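Local structure of glucose-resistance amylase regulator (Weissella paramesenteroides ATCC 33313, 4RK6) at residues I93-V106 with F244-L256. The protein binds D-glucose in the cleft of a periplasmic-binding-protein-like sugar domain and probably acts as a DNA-binding transcriptional regulator of the LacI family. Numbering follows the deposited sequence.
With GLC (alpha-D-glucopyranose), chain C.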
# COMPACT_ATOMS: atom_id res chain seq x y z
N ILE A 93 -0.69 19.02 -14.71
CA ILE A 93 -1.66 19.26 -13.69
C ILE A 93 -1.16 18.60 -12.41
O ILE A 93 -0.68 17.48 -12.46
CB ILE A 93 -3.04 18.70 -14.09
CG1 ILE A 93 -3.57 19.48 -15.29
CG2 ILE A 93 -4.01 18.76 -12.93
CD1 ILE A 93 -4.73 18.81 -15.99
N SER A 94 -1.25 19.30 -11.29
CA SER A 94 -0.81 18.73 -10.00
C SER A 94 -1.99 18.30 -9.14
O SER A 94 -3.08 18.88 -9.18
CB SER A 94 0.15 19.66 -9.25
OG SER A 94 -0.47 20.86 -8.87
N LEU A 95 -1.76 17.23 -8.37
CA LEU A 95 -2.79 16.57 -7.59
C LEU A 95 -2.40 16.50 -6.12
O LEU A 95 -1.32 16.05 -5.79
CB LEU A 95 -3.03 15.16 -8.14
CG LEU A 95 -3.87 15.06 -9.44
CD1 LEU A 95 -3.28 15.76 -10.62
CD2 LEU A 95 -4.04 13.58 -9.77
N THR A 96 -3.30 16.99 -5.27
CA THR A 96 -3.14 17.05 -3.80
C THR A 96 -2.16 18.13 -3.36
O THR A 96 -1.88 18.28 -2.18
CB THR A 96 -2.78 15.68 -3.16
OG1 THR A 96 -1.37 15.42 -3.29
CG2 THR A 96 -3.59 14.55 -3.76
N ALA A 97 -1.71 18.94 -4.31
CA ALA A 97 -0.69 19.92 -4.04
C ALA A 97 -0.70 20.94 -5.16
O ALA A 97 -0.97 20.61 -6.31
CB ALA A 97 0.67 19.24 -3.96
N LEU A 98 -0.37 22.18 -4.82
CA LEU A 98 -0.31 23.25 -5.78
C LEU A 98 1.18 23.49 -6.06
O LEU A 98 1.85 24.21 -5.34
CB LEU A 98 -1.04 24.47 -5.19
CG LEU A 98 -2.32 24.11 -4.39
CD1 LEU A 98 -2.61 25.05 -3.23
CD2 LEU A 98 -3.54 24.00 -5.30
N LEU A 99 1.68 22.83 -7.10
CA LEU A 99 3.12 22.81 -7.41
C LEU A 99 3.63 24.11 -8.01
O LEU A 99 4.73 24.53 -7.72
CB LEU A 99 3.45 21.67 -8.38
CG LEU A 99 3.47 20.29 -7.74
CD1 LEU A 99 3.83 19.25 -8.79
CD2 LEU A 99 4.46 20.23 -6.58
N SER A 100 2.84 24.70 -8.90
CA SER A 100 3.24 25.93 -9.57
C SER A 100 2.05 26.77 -9.92
O SER A 100 0.99 26.27 -10.28
CB SER A 100 4.04 25.65 -10.83
OG SER A 100 4.19 26.84 -11.59
N GLU A 101 2.23 28.08 -9.79
CA GLU A 101 1.28 29.08 -10.28
C GLU A 101 0.96 28.98 -11.79
O GLU A 101 -0.08 29.47 -12.25
CB GLU A 101 1.80 30.50 -9.94
CG GLU A 101 3.14 30.89 -10.57
CD GLU A 101 4.37 30.19 -9.99
OE1 GLU A 101 5.42 30.17 -10.66
OE2 GLU A 101 4.31 29.64 -8.87
N GLN A 102 1.85 28.32 -12.53
CA GLN A 102 1.71 28.14 -13.96
C GLN A 102 0.70 27.07 -14.35
O GLN A 102 0.32 26.99 -15.51
CB GLN A 102 3.05 27.73 -14.58
CG GLN A 102 4.19 28.73 -14.44
CD GLN A 102 5.53 28.06 -14.71
OE1 GLN A 102 5.93 27.16 -13.98
NE2 GLN A 102 6.19 28.46 -15.78
N ILE A 103 0.30 26.22 -13.39
CA ILE A 103 -0.49 25.05 -13.72
C ILE A 103 -1.74 24.89 -12.86
O ILE A 103 -1.82 25.46 -11.79
CB ILE A 103 0.35 23.75 -13.61
CG1 ILE A 103 0.70 23.39 -12.18
CG2 ILE A 103 1.58 23.84 -14.50
CD1 ILE A 103 1.42 22.05 -12.10
N SER A 104 -2.70 24.13 -13.34
CA SER A 104 -3.90 23.84 -12.57
C SER A 104 -3.63 22.74 -11.54
O SER A 104 -2.68 21.97 -11.65
CB SER A 104 -5.06 23.43 -13.47
OG SER A 104 -5.46 24.50 -14.30
N ALA A 105 -4.49 22.68 -10.54
CA ALA A 105 -4.31 21.72 -9.45
C ALA A 105 -5.66 21.22 -9.03
O ALA A 105 -6.60 21.97 -8.99
CB ALA A 105 -3.62 22.35 -8.26
N VAL A 106 -5.71 19.95 -8.63
CA VAL A 106 -6.91 19.41 -8.01
C VAL A 106 -6.50 18.82 -6.66
O VAL A 106 -5.55 18.02 -6.60
CB VAL A 106 -7.54 18.30 -8.87
CG1 VAL A 106 -8.83 17.82 -8.21
CG2 VAL A 106 -7.80 18.80 -10.29
N PHE A 244 -9.73 10.51 -2.88
CA PHE A 244 -8.60 10.41 -3.81
C PHE A 244 -9.04 10.01 -5.22
O PHE A 244 -8.53 10.54 -6.20
CB PHE A 244 -7.51 9.47 -3.30
CG PHE A 244 -6.79 9.98 -2.08
CD1 PHE A 244 -6.04 11.15 -2.15
CD2 PHE A 244 -6.89 9.31 -0.87
CE1 PHE A 244 -5.40 11.64 -1.02
CE2 PHE A 244 -6.24 9.80 0.26
CZ PHE A 244 -5.49 10.96 0.18
N PRO A 245 -9.97 9.05 -5.33
CA PRO A 245 -10.37 8.73 -6.69
C PRO A 245 -11.02 9.92 -7.38
O PRO A 245 -10.76 10.10 -8.58
CB PRO A 245 -11.33 7.54 -6.53
CG PRO A 245 -11.03 6.99 -5.16
CD PRO A 245 -10.62 8.18 -4.33
N GLU A 246 -11.80 10.72 -6.66
CA GLU A 246 -12.44 11.90 -7.27
C GLU A 246 -11.37 12.91 -7.71
O GLU A 246 -11.44 13.48 -8.80
CB GLU A 246 -13.46 12.52 -6.35
CG GLU A 246 -14.14 13.75 -6.94
CD GLU A 246 -15.09 13.45 -8.09
OE1 GLU A 246 -15.25 12.27 -8.50
OE2 GLU A 246 -15.69 14.43 -8.56
N ILE A 247 -10.34 13.10 -6.88
CA ILE A 247 -9.21 13.94 -7.29
C ILE A 247 -8.63 13.49 -8.63
O ILE A 247 -8.41 14.30 -9.51
CB ILE A 247 -8.13 14.02 -6.17
CG1 ILE A 247 -8.70 14.75 -4.96
CG2 ILE A 247 -6.86 14.69 -6.69
CD1 ILE A 247 -7.89 14.54 -3.68
N GLY A 248 -8.41 12.18 -8.78
CA GLY A 248 -7.90 11.63 -10.02
C GLY A 248 -8.87 11.85 -11.18
O GLY A 248 -8.47 12.30 -12.25
N ARG A 249 -10.15 11.53 -10.98
CA ARG A 249 -11.12 11.71 -12.07
C ARG A 249 -11.21 13.16 -12.55
O ARG A 249 -11.24 13.43 -13.77
CB ARG A 249 -12.52 11.26 -11.63
CG ARG A 249 -12.68 9.76 -11.47
CD ARG A 249 -14.15 9.38 -11.33
NE ARG A 249 -14.71 9.79 -10.04
CZ ARG A 249 -14.64 9.08 -8.91
NH1 ARG A 249 -14.07 7.87 -8.88
NH2 ARG A 249 -15.19 9.56 -7.81
N ILE A 250 -11.25 14.09 -11.61
CA ILE A 250 -11.41 15.52 -11.92
C ILE A 250 -10.16 16.08 -12.59
O ILE A 250 -10.25 16.87 -13.54
CB ILE A 250 -11.83 16.29 -10.66
CG1 ILE A 250 -13.24 15.83 -10.21
CG2 ILE A 250 -11.83 17.80 -10.87
CD1 ILE A 250 -14.37 16.09 -11.18
N ALA A 251 -8.98 15.66 -12.14
CA ALA A 251 -7.75 16.06 -12.84
C ALA A 251 -7.76 15.63 -14.33
O ALA A 251 -7.45 16.40 -15.23
CB ALA A 251 -6.52 15.52 -12.14
N MSE A 252 -8.17 14.40 -14.59
CA MSE A 252 -8.23 13.92 -15.96
C MSE A 252 -9.32 14.66 -16.71
O MSE A 252 -9.13 15.06 -17.87
CB MSE A 252 -8.43 12.40 -15.99
CG MSE A 252 -8.37 11.82 -17.40
SE MSE A 252 -6.71 12.16 -18.37
CE MSE A 252 -7.28 11.62 -20.18
N GLN A 253 -10.44 14.91 -16.06
CA GLN A 253 -11.53 15.65 -16.72
C GLN A 253 -11.14 17.08 -17.09
O GLN A 253 -11.54 17.61 -18.13
CB GLN A 253 -12.79 15.69 -15.86
CG GLN A 253 -14.03 15.99 -16.69
CD GLN A 253 -14.28 14.91 -17.72
OE1 GLN A 253 -14.22 13.71 -17.40
NE2 GLN A 253 -14.55 15.31 -18.95
N LEU A 254 -10.38 17.72 -16.20
CA LEU A 254 -9.85 19.04 -16.48
C LEU A 254 -9.03 19.03 -17.76
O LEU A 254 -9.20 19.90 -18.63
CB LEU A 254 -9.03 19.53 -15.29
CG LEU A 254 -8.59 20.98 -15.27
CD1 LEU A 254 -9.81 21.88 -15.22
CD2 LEU A 254 -7.71 21.21 -14.05
N PHE A 255 -8.18 18.01 -17.92
CA PHE A 255 -7.37 17.90 -19.13
C PHE A 255 -8.25 17.67 -20.35
O PHE A 255 -8.08 18.34 -21.39
CB PHE A 255 -6.32 16.78 -18.99
CG PHE A 255 -5.66 16.41 -20.29
CD1 PHE A 255 -4.84 17.31 -20.95
CD2 PHE A 255 -5.87 15.16 -20.86
CE1 PHE A 255 -4.25 16.99 -22.17
CE2 PHE A 255 -5.27 14.83 -22.06
CZ PHE A 255 -4.46 15.73 -22.72
N LEU A 256 -9.18 16.74 -20.23
CA LEU A 256 -10.07 16.43 -21.35
C LEU A 256 -10.92 17.64 -21.78
O LEU A 256 -11.19 17.82 -22.96
CB LEU A 256 -10.99 15.25 -21.02
CG LEU A 256 -10.27 13.91 -20.88
CD1 LEU A 256 -11.21 12.88 -20.27
CD2 LEU A 256 -9.70 13.45 -22.21
C1 GLC C . 0.72 13.72 0.48
C2 GLC C . -0.61 14.35 0.03
C3 GLC C . -1.55 14.64 1.18
C4 GLC C . -1.62 13.42 2.10
C5 GLC C . -0.22 13.14 2.64
C6 GLC C . -0.18 11.92 3.55
O1 GLC C . 1.52 14.75 0.89
O2 GLC C . -0.38 15.58 -0.65
O3 GLC C . -2.81 14.90 0.58
O4 GLC C . -2.55 13.65 3.12
O5 GLC C . 0.66 12.84 1.58
O6 GLC C . -0.58 10.77 2.88
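Strands 93-95 and 104-106, parallel neighbours in the sheet, pack lengthwise against one face of helix 244-256, which runs nearly antiparallel to the first (172°) and less exactly so to the second (153°). The helix axis passes 8.5 Å from that of strand 104-106, and the backbones come nearest where the CA of Val106 stands 5.9 Å from the CA of Ala251. The small Ala251 side chain is consistent with so close an approach: its CB receives Leu95 CD1 at 3.6 Å, while Val106 CG2 rests on the helix backbone, 3.7 Å from Ala251 CA. With CG1 anti to the backbone N (chi1 -177°), Val106 straddles a helical turn, CG1 reaching CG2 of both Ile247 and Ile250. Leu95 and Ile247 lie alongside one another, pointing opposite ways, with Leu95 CG 4.1 Å from Ile247 CG2. Farther along the helix, Ile93 CD1 lies 4.0 Å from Phe255 CB, the isoleucine chain running roughly perpendicular to that of Phe255, and Leu254 CD2 touches Ser104 CB at 3.5 Å. The hydroxyl of Ser104 is hydrogen-bonded to the backbone N of Gln266. At the sugar end, Thr96 CG2 sits at the edge of the Phe244 ring, and Thr96 OG1 accepts a 2.8 Å hydrogen bond from glucose O2 while donating to Leu95 O. Asp225, Arg145, Thr22 and Gln242 also bind the sugar. No hydrogen bond links the two strands to the helix; side-chain packing, almost wholly apolar, holds them together on this face of a periplasmic-binding-protein-like lobe, with the polar side of Thr96 turned to the glucose and its methyl to the helix.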